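Local structure of anthranilate-CoA ligase (Stigmatella aurantiaca, 4WV3) at residues 28-33 with 235-240; 212-217 with 225-230; 253-258 with 282-287; 260-265 with 289-294. The protein belongs to the AMP-binding (ANL) enzyme superfamily, pairing a large N-terminal domain with a small C-terminal one, and holds 5'-O-[(S)-[(2-aminobenzoyl)oxy](hydroxy)phosphoryl]adenosine in this structure. One frame throughout, in Å; residues are numbered along the deposited sequence.

Contacts 1 and 4 pair strands of the nine-stranded mixed sheet of the AMP-binding domain, and contact 2 sets helix 221-234 on it; strands 27-30, 237-239, 211-214, 262-265 and 289-292 stand next to one another in that order. Contact 2, centred about 10 Å from contact 1 and 8 Å from contact 4, sits between them and is nested along the chain inside the loop that contact 1 closes. Contact 3, about 13 Å from contact 4 centre to centre, joins helix 248-258, which packs against the sheet, to the loop 282-287, and its segments alternate with those of contact 4. Across this part of the sheet one passes from an N-terminal strand to the strand that leads into the ligand pocket.

Contact 1. Residues 28-33 with 235-240; sequences ALFTPD and GASCVL
Strands 28-30 and 237-239 run parallel, their axes 4.7 Å apart at closest and inclined by 21°, with Leu29 opposite Cys238 and Phe30 opposite Val239. Three backbone bonds join them: Cys238 N donates to Ala28 O at 2.9 Å, Phe30 N to Cys238 O at 2.8 Å, and Leu240 N to Phe30 O at 2.8 Å. Each N-H meets its carbonyl nearly along the C=O axis. On one face Leu29 CB lies 3.9 Å from Cys238 SG, the sulfur being held between its own backbone N and carbonyl carbon (chi1 64°); small and apolar, Cys238 packs on Trp232 and Asn227 of helix 221-234. The other face carries Phe30 and Val239, whose CB and CG2 are 4.0 Å apart. The Phe30 ring turns its edge to Cys238 O and to Ser237, with CE1 3.9 Å from Ser237 OG, a hydroxyl that is itself bonded to Arg211. Next along, Thr31 and Leu240 lie side by side and point the same way, Thr31 CG2 touching Leu240 CB at 3.7 Å, while Thr31 OG1 is taken by Arg34 O. Phe258 and Thr254 of helix 248-258 cover the Phe30 and Val239 face; Val74 of helix 71-83 packs on Leu29 and Leu240. Ala28 and Leu29 both face Met36 in a classic beta bulge, and Gly235, with its positive phi, closes helix 221-234 in a Schellman motif just before the second strand. Apolar side chains on both faces, with helices over each, mark a helix-covered, largely parallel sheet of the layered alpha-beta-alpha-beta-alpha N-terminal domain, here joined by an early strand.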
# COMPACT_ATOMS: atom_id res chain seq x y z
N ALA A 28 -3.31 -14.34 -17.49
CA ALA A 28 -2.52 -13.78 -16.40
C ALA A 28 -3.23 -12.64 -15.67
O ALA A 28 -3.27 -12.62 -14.44
CB ALA A 28 -1.17 -13.32 -16.92
N LEU A 29 -3.78 -11.70 -16.43
CA LEU A 29 -4.48 -10.56 -15.82
C LEU A 29 -5.92 -10.42 -16.30
O LEU A 29 -6.23 -10.62 -17.48
CB LEU A 29 -3.70 -9.26 -16.03
CG LEU A 29 -3.29 -8.84 -17.45
CD1 LEU A 29 -4.40 -8.04 -18.13
CD2 LEU A 29 -2.00 -8.04 -17.42
N PHE A 30 -6.81 -10.08 -15.37
CA PHE A 30 -8.22 -9.86 -15.69
C PHE A 30 -8.61 -8.40 -15.46
O PHE A 30 -8.51 -7.89 -14.34
CB PHE A 30 -9.11 -10.77 -14.84
CG PHE A 30 -9.02 -12.22 -15.22
CD1 PHE A 30 -8.11 -13.06 -14.60
CD2 PHE A 30 -9.87 -12.75 -16.17
CE1 PHE A 30 -8.03 -14.39 -14.94
CE2 PHE A 30 -9.80 -14.09 -16.52
CZ PHE A 30 -8.88 -14.91 -15.90
N THR A 31 -9.05 -7.74 -16.52
CA THR A 31 -9.57 -6.38 -16.43
C THR A 31 -10.92 -6.33 -17.13
O THR A 31 -11.19 -7.15 -18.01
CB THR A 31 -8.61 -5.35 -17.07
OG1 THR A 31 -8.54 -5.56 -18.49
CG2 THR A 31 -7.22 -5.46 -16.48
N PRO A 32 -11.79 -5.37 -16.75
CA PRO A 32 -13.10 -5.24 -17.38
C PRO A 32 -13.02 -5.01 -18.89
O PRO A 32 -13.96 -5.35 -19.61
CB PRO A 32 -13.69 -4.00 -16.70
CG PRO A 32 -13.04 -3.97 -15.37
CD PRO A 32 -11.64 -4.46 -15.60
N ASP A 33 -11.92 -4.45 -19.36
CA ASP A 33 -11.78 -4.13 -20.78
C ASP A 33 -10.94 -5.16 -21.54
O ASP A 33 -11.02 -5.25 -22.76
CB ASP A 33 -11.14 -2.74 -20.96
CG ASP A 33 -11.86 -1.67 -20.17
OD1 ASP A 33 -12.88 -1.15 -20.66
OD2 ASP A 33 -11.39 -1.34 -19.06
N GLY A 235 2.71 -18.27 -10.57
CA GLY A 235 1.89 -18.63 -11.72
C GLY A 235 0.42 -18.33 -11.56
O GLY A 235 -0.39 -18.66 -12.43
N ALA A 236 0.06 -17.69 -10.45
CA ALA A 236 -1.32 -17.31 -10.20
C ALA A 236 -1.73 -16.12 -11.07
O ALA A 236 -0.88 -15.40 -11.58
CB ALA A 236 -1.52 -16.99 -8.73
N SER A 237 -3.04 -15.93 -11.22
CA SER A 237 -3.56 -14.81 -12.01
C SER A 237 -3.95 -13.65 -11.10
O SER A 237 -4.04 -13.80 -9.88
CB SER A 237 -4.76 -15.26 -12.83
OG SER A 237 -5.79 -15.76 -12.00
N CYS A 238 -4.19 -12.49 -11.70
CA CYS A 238 -4.56 -11.30 -10.94
C CYS A 238 -5.71 -10.53 -11.59
O CYS A 238 -5.94 -10.64 -12.80
CB CYS A 238 -3.35 -10.38 -10.75
SG CYS A 238 -2.69 -9.68 -12.28
N VAL A 239 -6.41 -9.74 -10.78
CA VAL A 239 -7.54 -8.94 -11.26
C VAL A 239 -7.29 -7.46 -11.00
O VAL A 239 -6.99 -7.06 -9.88
CB VAL A 239 -8.85 -9.37 -10.59
CG1 VAL A 239 -10.01 -8.53 -11.10
CG2 VAL A 239 -9.12 -10.85 -10.82
N LEU A 240 -7.42 -6.64 -12.05
CA LEU A 240 -7.13 -5.22 -11.95
C LEU A 240 -8.39 -4.36 -12.07
O LEU A 240 -9.14 -4.48 -13.03
CB LEU A 240 -6.10 -4.81 -13.01
CG LEU A 240 -4.81 -5.62 -13.02
CD1 LEU A 240 -3.88 -5.14 -14.13
CD2 LEU A 240 -4.11 -5.55 -11.67

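Contact 2. Residues 212-217 with 225-230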
# COMPACT_ATOMS: atom_id res chain seq x y z
N THR A 212 -5.55 -13.34 -7.48
CA THR A 212 -5.52 -12.19 -6.58
C THR A 212 -6.36 -11.02 -7.09
O THR A 212 -6.56 -10.85 -8.29
CB THR A 212 -4.08 -11.69 -6.34
OG1 THR A 212 -3.48 -11.34 -7.60
CG2 THR A 212 -3.25 -12.76 -5.66
N PHE A 213 -6.84 -10.21 -6.15
CA PHE A 213 -7.52 -8.97 -6.46
C PHE A 213 -7.33 -7.97 -5.33
O PHE A 213 -7.79 -8.19 -4.21
CB PHE A 213 -9.01 -9.20 -6.72
CG PHE A 213 -9.82 -7.93 -6.80
CD1 PHE A 213 -9.43 -6.90 -7.63
CD2 PHE A 213 -10.97 -7.78 -6.04
CE1 PHE A 213 -10.17 -5.73 -7.71
CE2 PHE A 213 -11.71 -6.61 -6.11
CZ PHE A 213 -11.31 -5.59 -6.94
N ALA A 214 -6.63 -6.88 -5.62
CA ALA A 214 -6.36 -5.86 -4.63
C ALA A 214 -7.05 -4.56 -4.99
O ALA A 214 -6.99 -4.10 -6.14
CB ALA A 214 -4.87 -5.63 -4.49
N LEU A 215 -7.73 -3.96 -4.02
CA LEU A 215 -8.30 -2.63 -4.20
C LEU A 215 -7.15 -1.63 -4.24
O LEU A 215 -7.25 -0.57 -4.87
CB LEU A 215 -9.27 -2.30 -3.07
CG LEU A 215 -10.03 -0.98 -3.21
CD1 LEU A 215 -10.72 -0.90 -4.57
CD2 LEU A 215 -11.04 -0.81 -2.09
N ALA A 216 -6.06 -1.97 -3.56
CA ALA A 216 -4.84 -1.17 -3.58
C ALA A 216 -4.29 -1.09 -5.00
O ALA A 216 -4.23 -2.10 -5.71
CB ALA A 216 -3.80 -1.76 -2.64
N LYS A 217 -3.89 0.10 -5.41
CA LYS A 217 -3.42 0.34 -6.77
C LYS A 217 -2.00 -0.16 -6.99
O LYS A 217 -1.30 -0.52 -6.04
CB LYS A 217 -3.53 1.82 -7.12
CG LYS A 217 -4.94 2.37 -7.04
CD LYS A 217 -5.87 1.63 -7.98
CE LYS A 217 -7.27 2.23 -7.97
NZ LYS A 217 -8.17 1.54 -8.93
N GLY A 225 2.98 -5.75 -5.13
CA GLY A 225 3.38 -7.09 -4.77
C GLY A 225 2.20 -8.04 -4.74
O GLY A 225 2.16 -9.02 -5.48
N GLY A 226 1.23 -7.74 -3.89
CA GLY A 226 0.10 -8.61 -3.65
C GLY A 226 -0.77 -8.94 -4.86
O GLY A 226 -1.34 -10.02 -4.93
N ASN A 227 -0.86 -8.01 -5.80
CA ASN A 227 -1.77 -8.17 -6.94
C ASN A 227 -1.06 -8.25 -8.29
O ASN A 227 -1.68 -8.04 -9.33
CB ASN A 227 -2.80 -7.04 -6.96
CG ASN A 227 -4.08 -7.42 -7.69
OD1 ASN A 227 -4.38 -8.60 -7.88
ND2 ASN A 227 -4.84 -6.41 -8.11
N LEU A 228 0.23 -8.58 -8.27
CA LEU A 228 0.99 -8.69 -9.51
C LEU A 228 2.27 -9.50 -9.33
O LEU A 228 2.40 -10.60 -9.86
CB LEU A 228 1.33 -7.30 -10.06
CG LEU A 228 1.26 -7.14 -11.58
CD1 LEU A 228 1.86 -5.81 -12.00
CD2 LEU A 228 1.95 -8.30 -12.28
N ILE A 229 3.22 -8.95 -8.59
CA ILE A 229 4.52 -9.58 -8.39
C ILE A 229 4.40 -10.92 -7.68
O ILE A 229 4.99 -11.92 -8.11
CB ILE A 229 5.47 -8.66 -7.60
CG1 ILE A 229 5.59 -7.30 -8.29
CG2 ILE A 229 6.84 -9.32 -7.46
CD1 ILE A 229 6.07 -7.38 -9.73
N PHE A 230 3.64 -10.95 -6.59
CA PHE A 230 3.49 -12.17 -5.79
C PHE A 230 2.73 -13.29 -6.52
O PHE A 230 3.21 -14.43 -6.54
CB PHE A 230 2.87 -11.88 -4.42
CG PHE A 230 3.65 -10.91 -3.57
CD1 PHE A 230 4.91 -10.46 -3.95
CD2 PHE A 230 3.13 -10.45 -2.37
CE1 PHE A 230 5.62 -9.57 -3.17
CE2 PHE A 230 3.84 -9.56 -1.58
CZ PHE A 230 5.08 -9.12 -1.98
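Strand 211-214 and helix 221-234 are the first two elements of a beta-alpha-beta unit that strand 237-239 completes, and here the helix meets the strand from which the chain has just come. The two short axes approach to 7.2 Å and run at 139° to each other. Thr212 and Ala214 point toward the helix, whereas Phe213 between them points away, to Phe263 and to Val251, Thr254 and Ile255 of helix 248-258. Asn227 carries the contact from the helix side: its CG stands anti to the backbone N (chi1 -156°), which brings the end of the side chain up to the strand at Thr212 to Ala214. Asn227 CB touches Ala214 CB at 3.5 Å, where the small methyl lets the helix come close. The Thr212 and Asn227 side chains pass alongside one another, pointing opposite ways, and the Thr212 methyl CG2 lies 3.4 Å from Gly226 O. Thr212 OG1, set between its backbone N and carbonyl carbon (chi1 58°), makes a weak hydrogen bond to Ser237 O of the neighbouring strand. Within the helix a wider pi-type turn spans 225-229, and Phe230 N bonds Gly225 O at 2.7 Å. Glycine suits position 225, since a CB there would run into Phe230 CZ; Gly225 C lies over one face of that ring, 3.4 Å above its plane and toward its rim, and the ring also meets His324 edge-to-face. A hydroxyl and a primary amide are thus buried beside backbone polar atoms of the strand, a setting that would favour their being satisfied within the protein, as Thr212 OG1 is, weakly, by Ser237 O.

Contact 3. Residues 253-258 with 282-287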
# COMPACT_ATOMS: atom_id res chain seq x y z
N SER A 253 -18.59 -6.41 -6.64
CA SER A 253 -19.11 -6.96 -7.88
C SER A 253 -17.98 -7.53 -8.73
O SER A 253 -18.15 -8.52 -9.44
CB SER A 253 -19.87 -5.90 -8.66
OG SER A 253 -20.82 -5.26 -7.82
N THR A 254 -16.82 -6.88 -8.66
CA THR A 254 -15.62 -7.37 -9.35
C THR A 254 -15.24 -8.73 -8.78
O THR A 254 -14.84 -9.63 -9.53
CB THR A 254 -14.45 -6.38 -9.20
OG1 THR A 254 -14.79 -5.14 -9.84
CG2 THR A 254 -13.19 -6.93 -9.84
N ILE A 255 -15.37 -8.88 -7.47
CA ILE A 255 -15.13 -10.15 -6.80
C ILE A 255 -16.10 -11.22 -7.32
O ILE A 255 -15.71 -12.37 -7.51
CB ILE A 255 -15.28 -10.01 -5.27
CG1 ILE A 255 -14.25 -9.01 -4.73
CG2 ILE A 255 -15.11 -11.36 -4.58
CD1 ILE A 255 -14.30 -8.84 -3.22
N SER A 256 -17.34 -10.82 -7.55
CA SER A 256 -18.35 -11.75 -8.05
C SER A 256 -18.09 -12.15 -9.50
O SER A 256 -18.19 -13.33 -9.85
CB SER A 256 -19.75 -11.14 -7.93
OG SER A 256 -20.13 -11.01 -6.57
N ARG A 257 -17.74 -11.18 -10.33
CA ARG A 257 -17.55 -11.42 -11.75
C ARG A 257 -16.29 -12.23 -12.06
O ARG A 257 -16.36 -13.26 -12.73
CB ARG A 257 -17.53 -10.11 -12.54
CG ARG A 257 -17.23 -10.29 -14.02
CD ARG A 257 -17.38 -8.98 -14.78
NE ARG A 257 -18.76 -8.52 -14.81
CZ ARG A 257 -19.65 -8.87 -15.74
NH1 ARG A 257 -19.29 -9.69 -16.73
NH2 ARG A 257 -20.89 -8.40 -15.69
N PHE A 258 -15.15 -11.77 -11.57
CA PHE A 258 -13.87 -12.38 -11.91
C PHE A 258 -13.46 -13.51 -10.97
O PHE A 258 -12.52 -14.25 -11.25
CB PHE A 258 -12.77 -11.32 -12.00
CG PHE A 258 -12.99 -10.31 -13.08
CD1 PHE A 258 -12.64 -10.59 -14.39
CD2 PHE A 258 -13.56 -9.08 -12.80
CE1 PHE A 258 -12.84 -9.67 -15.40
CE2 PHE A 258 -13.77 -8.15 -13.80
CZ PHE A 258 -13.41 -8.44 -15.10
N HIS A 282 -23.74 -9.77 -2.69
CA HIS A 282 -22.67 -10.09 -3.64
C HIS A 282 -22.07 -11.45 -3.32
O HIS A 282 -21.86 -11.78 -2.15
CB HIS A 282 -21.59 -9.01 -3.61
CG HIS A 282 -22.11 -7.62 -3.76
ND1 HIS A 282 -22.26 -7.01 -4.99
CD2 HIS A 282 -22.52 -6.71 -2.84
CE1 HIS A 282 -22.74 -5.78 -4.82
NE2 HIS A 282 -22.90 -5.58 -3.52
N ASP A 283 -21.79 -12.23 -4.35
CA ASP A 283 -21.20 -13.55 -4.17
C ASP A 283 -19.69 -13.45 -3.95
O ASP A 283 -18.94 -13.11 -4.86
CB ASP A 283 -21.51 -14.45 -5.37
CG ASP A 283 -20.94 -15.85 -5.21
OD1 ASP A 283 -20.77 -16.29 -4.05
OD2 ASP A 283 -20.66 -16.49 -6.24
N LEU A 284 -19.26 -13.75 -2.73
CA LEU A 284 -17.85 -13.68 -2.36
C LEU A 284 -17.30 -15.07 -2.04
O LEU A 284 -16.33 -15.20 -1.28
CB LEU A 284 -17.66 -12.76 -1.16
CG LEU A 284 -17.49 -11.25 -1.38
CD1 LEU A 284 -18.69 -10.64 -2.10
CD2 LEU A 284 -17.26 -10.55 -0.06
N SER A 285 -17.91 -16.10 -2.61
CA SER A 285 -17.56 -17.48 -2.28
C SER A 285 -16.21 -17.93 -2.83
O SER A 285 -15.61 -18.87 -2.30
CB SER A 285 -18.66 -18.43 -2.76
OG SER A 285 -18.82 -18.37 -4.16
N SER A 286 -15.73 -17.27 -3.88
CA SER A 286 -14.45 -17.63 -4.48
C SER A 286 -13.29 -17.30 -3.55
O SER A 286 -12.22 -17.91 -3.62
CB SER A 286 -14.27 -16.94 -5.83
OG SER A 286 -14.34 -15.53 -5.69
N LEU A 287 -13.51 -16.33 -2.66
CA LEU A 287 -12.50 -15.92 -1.69
C LEU A 287 -12.17 -17.05 -0.71
O LEU A 287 -13.07 -17.67 -0.14
CB LEU A 287 -12.99 -14.70 -0.91
CG LEU A 287 -12.38 -13.34 -1.25
CD1 LEU A 287 -12.17 -13.18 -2.75
CD2 LEU A 287 -13.27 -12.22 -0.72
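An Asx turn at Asp283, followed by a type I beta turn from Leu284 to Leu287, shapes the loop that leads into strand 289-292 and lays it against the C-terminal part of helix 248-258. Asp283 holds the first turn together: its OD1 accepts from Ser285 OG at 2.9 Å through the syn lone pair, and from Ser285 N at 3.2 Å from above the carboxylate plane, while CG stands anti to the backbone N (chi1 -179°). The backbone of Asp283 then meets the helix. Ser256 OG donates to Asp283 O at 3.0 Å, coming from above the carbonyl plane at a C=O...O angle of 112°, and the same hydroxyl has a weak bond to Leu252 O one turn earlier in its helix. Serine suits this place because its short side chain puts a hydroxyl donor right at the helix surface, within reach of Asp283 O. Further in, Ile255 CG2 reaches Leu284 CG at 4.0 Å and Leu287 CD1 at 3.9 Å; Leu284 crosses Ile255 obliquely, and Leu287 crosses it at about a right angle. Ile255 also packs on Phe213 and Pro260, so its branch joins the loop to the apolar interior. At the outer end His282 CE1 lies 3.6 Å from Ser253 OG, which is bonded to Ser249 O, and Ser286 OG is held by Pro260 O. One hydroxyl-to-carbonyl bond thus stands beside an apolar cluster at Ile255, and the loop is held to the helix by that bond to its backbone oxygen together with the packing of Leu284 and Leu287 on Ile255.

Contact 4. Residues 260-265 with 289-294. With 3UK (5'-O-[(S)-[(2-aminobenzoyl)oxy](hydroxy)phosphoryl]adenosine), chain C.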
# COMPACT_ATOMS: atom_id res chain seq x y z
N PRO A 260 -11.95 -13.91 -7.75
CA PRO A 260 -10.60 -14.10 -7.22
C PRO A 260 -10.64 -14.92 -5.93
O PRO A 260 -11.69 -15.02 -5.31
CB PRO A 260 -10.16 -12.67 -6.92
CG PRO A 260 -11.42 -11.96 -6.58
CD PRO A 260 -12.48 -12.57 -7.46
N THR A 261 -9.50 -15.49 -5.55
CA THR A 261 -9.44 -16.30 -4.33
C THR A 261 -8.79 -15.52 -3.19
O THR A 261 -8.96 -15.87 -2.02
CB THR A 261 -8.67 -17.61 -4.57
OG1 THR A 261 -7.35 -17.31 -5.04
CG2 THR A 261 -9.39 -18.47 -5.60
N ILE A 262 -8.05 -14.48 -3.54
CA ILE A 262 -7.38 -13.64 -2.56
C ILE A 262 -7.79 -12.18 -2.74
O ILE A 262 -7.80 -11.67 -3.86
CB ILE A 262 -5.84 -13.74 -2.68
CG1 ILE A 262 -5.40 -15.20 -2.74
CG2 ILE A 262 -5.16 -13.01 -1.53
CD1 ILE A 262 -5.70 -15.98 -1.48
N PHE A 263 -8.15 -11.52 -1.64
CA PHE A 263 -8.59 -10.13 -1.71
C PHE A 263 -7.79 -9.23 -0.78
O PHE A 263 -7.70 -9.48 0.42
CB PHE A 263 -10.08 -10.04 -1.38
CG PHE A 263 -10.63 -8.64 -1.44
CD1 PHE A 263 -10.54 -7.89 -2.60
CD2 PHE A 263 -11.25 -8.07 -0.33
CE1 PHE A 263 -11.04 -6.61 -2.66
CE2 PHE A 263 -11.76 -6.79 -0.39
CZ PHE A 263 -11.66 -6.06 -1.55
N TYR A 264 -7.20 -8.18 -1.34
CA TYR A 264 -6.43 -7.21 -0.56
C TYR A 264 -7.20 -5.91 -0.42
O TYR A 264 -7.85 -5.45 -1.36
CB TYR A 264 -5.09 -6.91 -1.24
CG TYR A 264 -4.21 -8.12 -1.51
CD1 TYR A 264 -4.46 -8.95 -2.59
CD2 TYR A 264 -3.11 -8.39 -0.71
CE1 TYR A 264 -3.65 -10.04 -2.85
CE2 TYR A 264 -2.30 -9.48 -0.96
CZ TYR A 264 -2.57 -10.30 -2.03
OH TYR A 264 -1.77 -11.39 -2.28
N ASN A 265 -7.13 -5.31 0.77
CA ASN A 265 -7.78 -4.04 1.03
C ASN A 265 -7.25 -3.40 2.31
O ASN A 265 -6.44 -3.99 3.01
CB ASN A 265 -9.30 -4.21 1.11
CG ASN A 265 -10.06 -2.94 0.79
OD1 ASN A 265 -9.51 -1.84 0.85
ND2 ASN A 265 -11.34 -3.07 0.45
N LEU A 289 -9.10 -16.40 1.19
CA LEU A 289 -8.34 -15.58 2.12
C LEU A 289 -8.45 -14.10 1.77
O LEU A 289 -8.59 -13.74 0.60
CB LEU A 289 -6.87 -15.98 2.13
CG LEU A 289 -6.46 -17.16 3.02
CD1 LEU A 289 -4.97 -17.43 2.90
CD2 LEU A 289 -6.85 -16.89 4.47
N CYS A 290 -8.39 -13.25 2.79
CA CYS A 290 -8.36 -11.81 2.59
C CYS A 290 -7.14 -11.22 3.30
O CYS A 290 -6.68 -11.77 4.30
CB CYS A 290 -9.64 -11.16 3.10
SG CYS A 290 -11.11 -11.53 2.10
N VAL A 291 -6.63 -10.12 2.77
CA VAL A 291 -5.46 -9.47 3.34
C VAL A 291 -5.74 -8.00 3.63
O VAL A 291 -6.35 -7.31 2.82
CB VAL A 291 -4.24 -9.58 2.40
CG1 VAL A 291 -3.01 -8.94 3.02
CG2 VAL A 291 -3.97 -11.04 2.05
N SER A 292 -5.30 -7.53 4.80
CA SER A 292 -5.46 -6.13 5.18
C SER A 292 -4.13 -5.51 5.57
O SER A 292 -3.30 -6.15 6.21
CB SER A 292 -6.45 -6.01 6.34
OG SER A 292 -6.59 -4.66 6.75
N ALA A 293 -3.93 -4.25 5.18
CA ALA A 293 -2.71 -3.53 5.52
C ALA A 293 -2.92 -2.05 5.22
O ALA A 293 -4.00 -1.64 4.81
CB ALA A 293 -1.59 -3.89 4.55
N SER A 294 -1.86 -1.26 5.39
CA SER A 294 -1.95 0.19 5.23
C SER A 294 -2.07 0.80 6.61
O SER A 294 -1.26 1.64 7.01
CB SER A 294 -3.16 0.57 4.37
OG SER A 294 -3.05 1.89 3.89
C10 3UK C . 1.58 1.71 8.35
C15 3UK C . 0.44 -0.37 9.12
C17 3UK C . -0.49 -1.12 11.16
C21 3UK C . 2.84 1.67 9.16
C26 3UK C . 2.43 -1.11 2.97
C28 3UK C . 1.69 -3.38 3.29
O01 3UK C . 1.38 0.94 3.71
C02 3UK C . 2.42 0.41 3.37
O03 3UK C . 3.53 1.21 2.99
P04 3UK C . 3.54 2.79 3.23
O05 3UK C . 4.87 3.37 2.67
O06 3UK C . 3.45 3.16 4.79
C07 3UK C . 3.91 2.21 5.77
C08 3UK C . 3.31 2.59 7.10
O09 3UK C . 1.90 2.30 7.10
N11 3UK C . 1.06 0.39 8.15
C12 3UK C . 1.10 -0.31 6.98
N13 3UK C . 0.50 -1.52 7.19
C14 3UK C . 0.09 -1.58 8.51
N16 3UK C . 0.14 -0.17 10.43
N18 3UK C . -0.85 -2.29 10.64
C19 3UK C . -0.59 -2.57 9.35
N20 3UK C . -0.98 -3.82 8.80
O22 3UK C . 2.88 2.78 10.04
C23 3UK C . 3.90 1.78 8.18
O24 3UK C . 5.04 2.46 8.75
O25 3UK C . 2.37 3.42 2.48
C27 3UK C . 1.67 -2.02 3.66
C29 3UK C . 2.51 -3.82 2.20
C30 3UK C . 3.28 -2.91 1.51
C31 3UK C . 3.25 -1.55 1.88
N32 3UK C . 4.07 -0.58 1.14
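Strand 289-292 runs on into the ligand pocket: Ala293 CB stands 3.6 Å from C28 of 3UK, in its aminobenzoyl ring, and Ser294 O comes to 2.9 Å from N11, in its adenine. Ser294 takes a positive phi of 100°, which turns the chain at this point, and its hydroxyl is bonded to Thr504 O; the small Ala293 lets its methyl lie against the ring. Ser294 O only approaches N11, whereas the ligand's hydrogen bonds include those to Asp397, Lys506, Thr320, Thr221 and Asp315. Behind the pocket the two strands are parallel neighbours of the central sheet, the outer members of a beta-alpha-beta unit whose helix is 267-274. Leu289 N donates to Thr261 O at 3.3 Å, Phe263 N to Leu289 O, Val291 N to Phe263 O at 2.7 Å, and Asn265 N to Val291 O; the last bond, Ala293 N to Asn265 O, is weak. On one face Tyr264 and Val291 lie side by side, Tyr264 CD2 against Val291 CB at 3.5 Å, under Trp199 and Leu204 of helix 191-204. Ile262 CD1 likewise touches Leu289 CB at 3.8 Å, both side chains pointing the same way. The other face pairs Phe263 CB with Cys290 SG at 3.9 Å, and the sulfur sits at the edge of the Phe263 ring, which itself meets Phe213. Tyr270 of helix 267-274 packs on Cys290, Ser292 and Asn265.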